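Local coordinates for putative rRNA methylase (Clostridium thermocellum ATCC 27405, PDB 3EEY), which binds S-adenosylmethionine and probably acts as a methyltransferase, perhaps on ribosomal RNA, at residues A[66-70]-A[71-75]; A[148-151]-A[152-156]. One frame throughout, in Å; residues are numbered along the deposited sequence.

Interaction 1 of 2, residues A[66-70]-A[71-75]; sequences KLTDL and NLIDR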
# COMPACT_ATOMS: atom_id res chain seq x y z
N LYS A 66 10.24 7.66 -28.30
CA LYS A 66 9.19 8.12 -27.38
C LYS A 66 9.42 9.54 -26.86
O LYS A 66 8.54 10.39 -26.99
CB LYS A 66 9.09 7.17 -26.20
CG LYS A 66 7.88 6.25 -26.23
CD LYS A 66 6.79 6.81 -25.34
CE LYS A 66 5.60 5.87 -25.14
NZ LYS A 66 5.78 4.48 -25.63
N LEU A 67 10.59 9.77 -26.28
CA LEU A 67 10.92 11.04 -25.65
C LEU A 67 11.06 12.20 -26.64
O LEU A 67 10.72 13.33 -26.30
CB LEU A 67 12.18 10.90 -24.81
CG LEU A 67 12.10 10.01 -23.56
CD1 LEU A 67 13.49 9.61 -23.15
CD2 LEU A 67 11.38 10.72 -22.42
N THR A 68 11.57 11.91 -27.84
CA THR A 68 11.74 12.92 -28.89
C THR A 68 10.37 13.34 -29.43
O THR A 68 10.13 14.52 -29.71
CB THR A 68 12.66 12.41 -30.05
OG1 THR A 68 13.83 11.79 -29.50
CG2 THR A 68 13.07 13.55 -30.98
N ASP A 69 9.48 12.35 -29.55
CA ASP A 69 8.09 12.54 -29.96
C ASP A 69 7.30 13.43 -29.01
O ASP A 69 6.40 14.14 -29.45
CB ASP A 69 7.36 11.19 -30.08
CG ASP A 69 7.68 10.45 -31.37
OD1 ASP A 69 8.45 10.98 -32.21
OD2 ASP A 69 7.17 9.32 -31.54
N LEU A 70 7.64 13.40 -27.72
CA LEU A 70 6.91 14.15 -26.71
C LEU A 70 7.60 15.41 -26.24
O LEU A 70 7.13 16.04 -25.30
CB LEU A 70 6.63 13.28 -25.49
CG LEU A 70 6.05 11.88 -25.70
CD1 LEU A 70 6.04 11.13 -24.39
CD2 LEU A 70 4.66 11.92 -26.32
N ASN A 71 8.71 15.77 -26.89
CA ASN A 71 9.46 16.97 -26.55
C ASN A 71 10.09 16.85 -25.15
O ASN A 71 10.08 17.81 -24.37
CB ASN A 71 8.58 18.21 -26.70
CG ASN A 71 9.36 19.46 -26.96
OD1 ASN A 71 10.40 19.44 -27.61
ND2 ASN A 71 8.87 20.58 -26.45
N LEU A 72 10.64 15.67 -24.85
CA LEU A 72 11.19 15.37 -23.51
C LEU A 72 12.60 14.78 -23.47
O LEU A 72 13.09 14.46 -22.39
CB LEU A 72 10.23 14.43 -22.75
CG LEU A 72 8.83 14.91 -22.36
CD1 LEU A 72 7.97 13.74 -21.91
CD2 LEU A 72 8.87 15.98 -21.28
N ILE A 73 13.25 14.64 -24.62
CA ILE A 73 14.59 14.03 -24.72
C ILE A 73 15.69 14.93 -24.11
O ILE A 73 16.78 14.46 -23.77
CB ILE A 73 14.89 13.60 -26.20
CG1 ILE A 73 16.08 12.63 -26.30
CG2 ILE A 73 15.08 14.80 -27.12
CD1 ILE A 73 15.75 11.19 -26.00
N ASP A 74 15.37 16.22 -23.96
CA ASP A 74 16.29 17.27 -23.49
C ASP A 74 16.87 17.00 -22.11
O ASP A 74 18.06 17.19 -21.87
CB ASP A 74 15.56 18.62 -23.44
CG ASP A 74 14.36 18.69 -24.38
OD1 ASP A 74 14.42 19.47 -25.35
OD2 ASP A 74 13.36 17.97 -24.14
N ARG A 75 16.03 16.61 -21.18
CA ARG A 75 16.46 16.36 -19.82
C ARG A 75 16.70 14.91 -19.47
O ARG A 75 16.88 14.60 -18.34
CB ARG A 75 15.50 16.95 -18.83
CG ARG A 75 15.58 18.43 -18.72
CD ARG A 75 16.96 18.91 -19.04
NE ARG A 75 17.68 19.26 -17.84
CZ ARG A 75 18.78 19.98 -17.82
NH1 ARG A 75 19.36 20.25 -16.68
NH2 ARG A 75 19.29 20.42 -18.95

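Interaction 2 of 2, residues A[148-151]-A[152-156]; sequences EEKE and KVLEF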
# COMPACT_ATOMS: atom_id res chain seq x y z
N GLU A 148 11.78 -16.87 -9.15
CA GLU A 148 13.06 -16.83 -8.46
C GLU A 148 13.51 -15.40 -8.11
O GLU A 148 14.07 -15.16 -7.04
CB GLU A 148 14.12 -17.54 -9.32
CG GLU A 148 15.53 -17.64 -8.73
CD GLU A 148 16.62 -17.68 -9.82
OE1 GLU A 148 16.29 -17.60 -11.03
OE2 GLU A 148 17.81 -17.78 -9.45
N GLU A 149 13.26 -14.47 -9.03
CA GLU A 149 13.59 -13.06 -8.83
C GLU A 149 12.74 -12.42 -7.75
O GLU A 149 13.28 -11.73 -6.88
CB GLU A 149 13.47 -12.27 -10.13
CG GLU A 149 13.82 -10.80 -9.95
CD GLU A 149 13.94 -10.05 -11.24
OE1 GLU A 149 13.08 -10.22 -12.13
OE2 GLU A 149 14.89 -9.26 -11.35
N LYS A 150 11.43 -12.66 -7.80
CA LYS A 150 10.51 -12.20 -6.77
C LYS A 150 10.97 -12.64 -5.38
O LYS A 150 11.11 -11.81 -4.48
CB LYS A 150 9.07 -12.70 -7.03
CG LYS A 150 8.05 -12.22 -5.99
CD LYS A 150 6.78 -13.07 -5.97
CE LYS A 150 6.92 -14.34 -5.14
NZ LYS A 150 6.19 -14.26 -3.84
N GLU A 151 11.23 -13.94 -5.24
CA GLU A 151 11.61 -14.55 -3.96
C GLU A 151 12.92 -13.99 -3.41
O GLU A 151 12.98 -13.62 -2.24
CB GLU A 151 11.69 -16.08 -4.10
CG GLU A 151 10.34 -16.76 -4.30
CD GLU A 151 9.56 -16.89 -3.01
OE1 GLU A 151 9.88 -17.80 -2.20
OE2 GLU A 151 8.63 -16.08 -2.80
N LYS A 152 13.94 -13.89 -4.25
CA LYS A 152 15.24 -13.38 -3.81
C LYS A 152 15.24 -11.88 -3.50
O LYS A 152 15.80 -11.48 -2.48
CB LYS A 152 16.35 -13.75 -4.80
CG LYS A 152 16.66 -15.23 -4.82
CD LYS A 152 17.74 -15.59 -5.82
CE LYS A 152 17.95 -17.10 -5.87
NZ LYS A 152 18.89 -17.51 -6.95
N VAL A 153 14.63 -11.07 -4.37
CA VAL A 153 14.53 -9.62 -4.16
C VAL A 153 13.82 -9.29 -2.84
O VAL A 153 14.30 -8.46 -2.06
CB VAL A 153 13.84 -8.89 -5.35
CG1 VAL A 153 13.48 -7.47 -5.00
CG2 VAL A 153 14.75 -8.89 -6.58
N LEU A 154 12.69 -9.95 -2.60
CA LEU A 154 11.95 -9.80 -1.36
C LEU A 154 12.71 -10.27 -0.13
O LEU A 154 12.66 -9.63 0.92
CB LEU A 154 10.57 -10.48 -1.45
CG LEU A 154 9.51 -9.81 -2.34
CD1 LEU A 154 8.26 -10.68 -2.50
CD2 LEU A 154 9.11 -8.43 -1.82
N GLU A 155 13.45 -11.38 -0.26
CA GLU A 155 14.29 -11.88 0.83
C GLU A 155 15.42 -10.90 1.16
O GLU A 155 15.75 -10.71 2.32
CB GLU A 155 14.85 -13.27 0.51
CG GLU A 155 15.35 -14.01 1.74
CD GLU A 155 16.23 -15.20 1.39
OE1 GLU A 155 16.33 -15.57 0.20
OE2 GLU A 155 16.84 -15.77 2.33
N PHE A 156 16.00 -10.30 0.12
CA PHE A 156 16.98 -9.23 0.30
C PHE A 156 16.38 -8.01 1.00
O PHE A 156 16.99 -7.46 1.93
CB PHE A 156 17.62 -8.82 -1.04
CG PHE A 156 18.38 -7.51 -0.97
CD1 PHE A 156 19.60 -7.44 -0.30
CD2 PHE A 156 17.88 -6.36 -1.58
CE1 PHE A 156 20.31 -6.24 -0.23
CE2 PHE A 156 18.57 -5.15 -1.51
CZ PHE A 156 19.79 -5.09 -0.84

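Interaction 1 of 2, residues A[66-70]-A[71-75]
L67 O accepts a hydrogen bond from L72 N at 2.8 Å, and the N-H points at it fairly straight, at 159°. A second, weak bond runs from N71 N to T68 O at 3.4 Å. Together they form a Schellman motif that ends helix 57-69. N71 is its C-prime residue, with a positive phi of 66° that turns the chain back over the last helical turn. L70, just before it, has already left helical geometry.

The apolar contacts follow from this turn. CD2 of L67 lies 3.9 Å from CB of L72, and the two side chains cross at about a right angle. L67 also meets I73, whose CD1 comes within 3.8 Å of L67 CB. CG1 of I73 stands anti to the backbone N (chi1 -164°), and the bend at the next bond brings CD1 to L67. CD1 of L72 reaches back to CB of L70 at 3.9 Å.

One contact is mixed. T68 OG1 sits 3.9 Å from I73 CB, while its hydrogen bond goes to T64 O, one turn earlier in the helix.

L67, L70 and L72 also pack on T37, A38 and A41 of helix 35-44. Beyond the turn, R75 pairs with V50 through backbone hydrogen bonds. The chain thus passes from helix 57-69 into strand 76-79, outermost in the sheet of this chain and beside strand 49-53.

Interaction 2 of 2, residues A[148-151]-A[152-156]
K152 reaches back one helical turn to E148. K152 CB lies 3.5 Å from E148 O, the same oxygen that accepts the hydrogen bond of K152 N at 3.1 Å. K152 CG stays 3.4 Å from E148 O, because it stands anti to its own carbonyl carbon (chi1 -69°). From there the chain runs extended. K152 CD passes E148 O at 3.9 Å. K152 CE lies 3.8 Å from E148 CG. K152 NZ ends the run 2.7 Å from E148 OE2, in a hydrogen-bonded salt bridge. It uses the anti lone pair of OE2, the one turned away from OE1. E148 is itself extended, with CG anti to its backbone N. The K152 side chain also packs on P115, at the start of helix 115-128.

This is an i to i+4 ion pair on the exposed side of helix 148-157. The backbone bonds from V153 N to E149 O and from L154 N to K150 O continue the alpha-helical pattern. The helix lies against helix 115-128 and strand 181-187 of the Rossmann-like methyltransferase fold.

E149, V153 and L154 are buried. E149 and V153 lie side by side, with CG of E149 4.0 Å from CG2 of V153. The carboxylate of E149 is held at both oxygens, OE1 by T113 and OE2 by T118. CG of K150 meets CD1 of L154 at 3.8 Å, next to I181 and V183. L154 also packs on I173 of the second subunit.

Overall arrangement
From the N terminus the chain forms helix 8-19, then strand 25-28, helix 35-44, strand 49-53 and helix 57-69. Interaction 1 closes the short turn after this last helix and leads into strand 76-79, at one edge of this chain's sheet. Strand 94-101, helix 115-128 and strand 133-139 follow. Interaction 2 closes no loop. It lies within helix 148-157, which packs on helix 115-128 and strand 181-187. The two contacts are in series, neither nested nor crossed. The centres of interactions 1 and 2 are about 34 Å apart, on opposite sides of the chain's centre. S-adenosylmethionine lies about 10 Å from the L67 side chain and about 7 Å from that of E149.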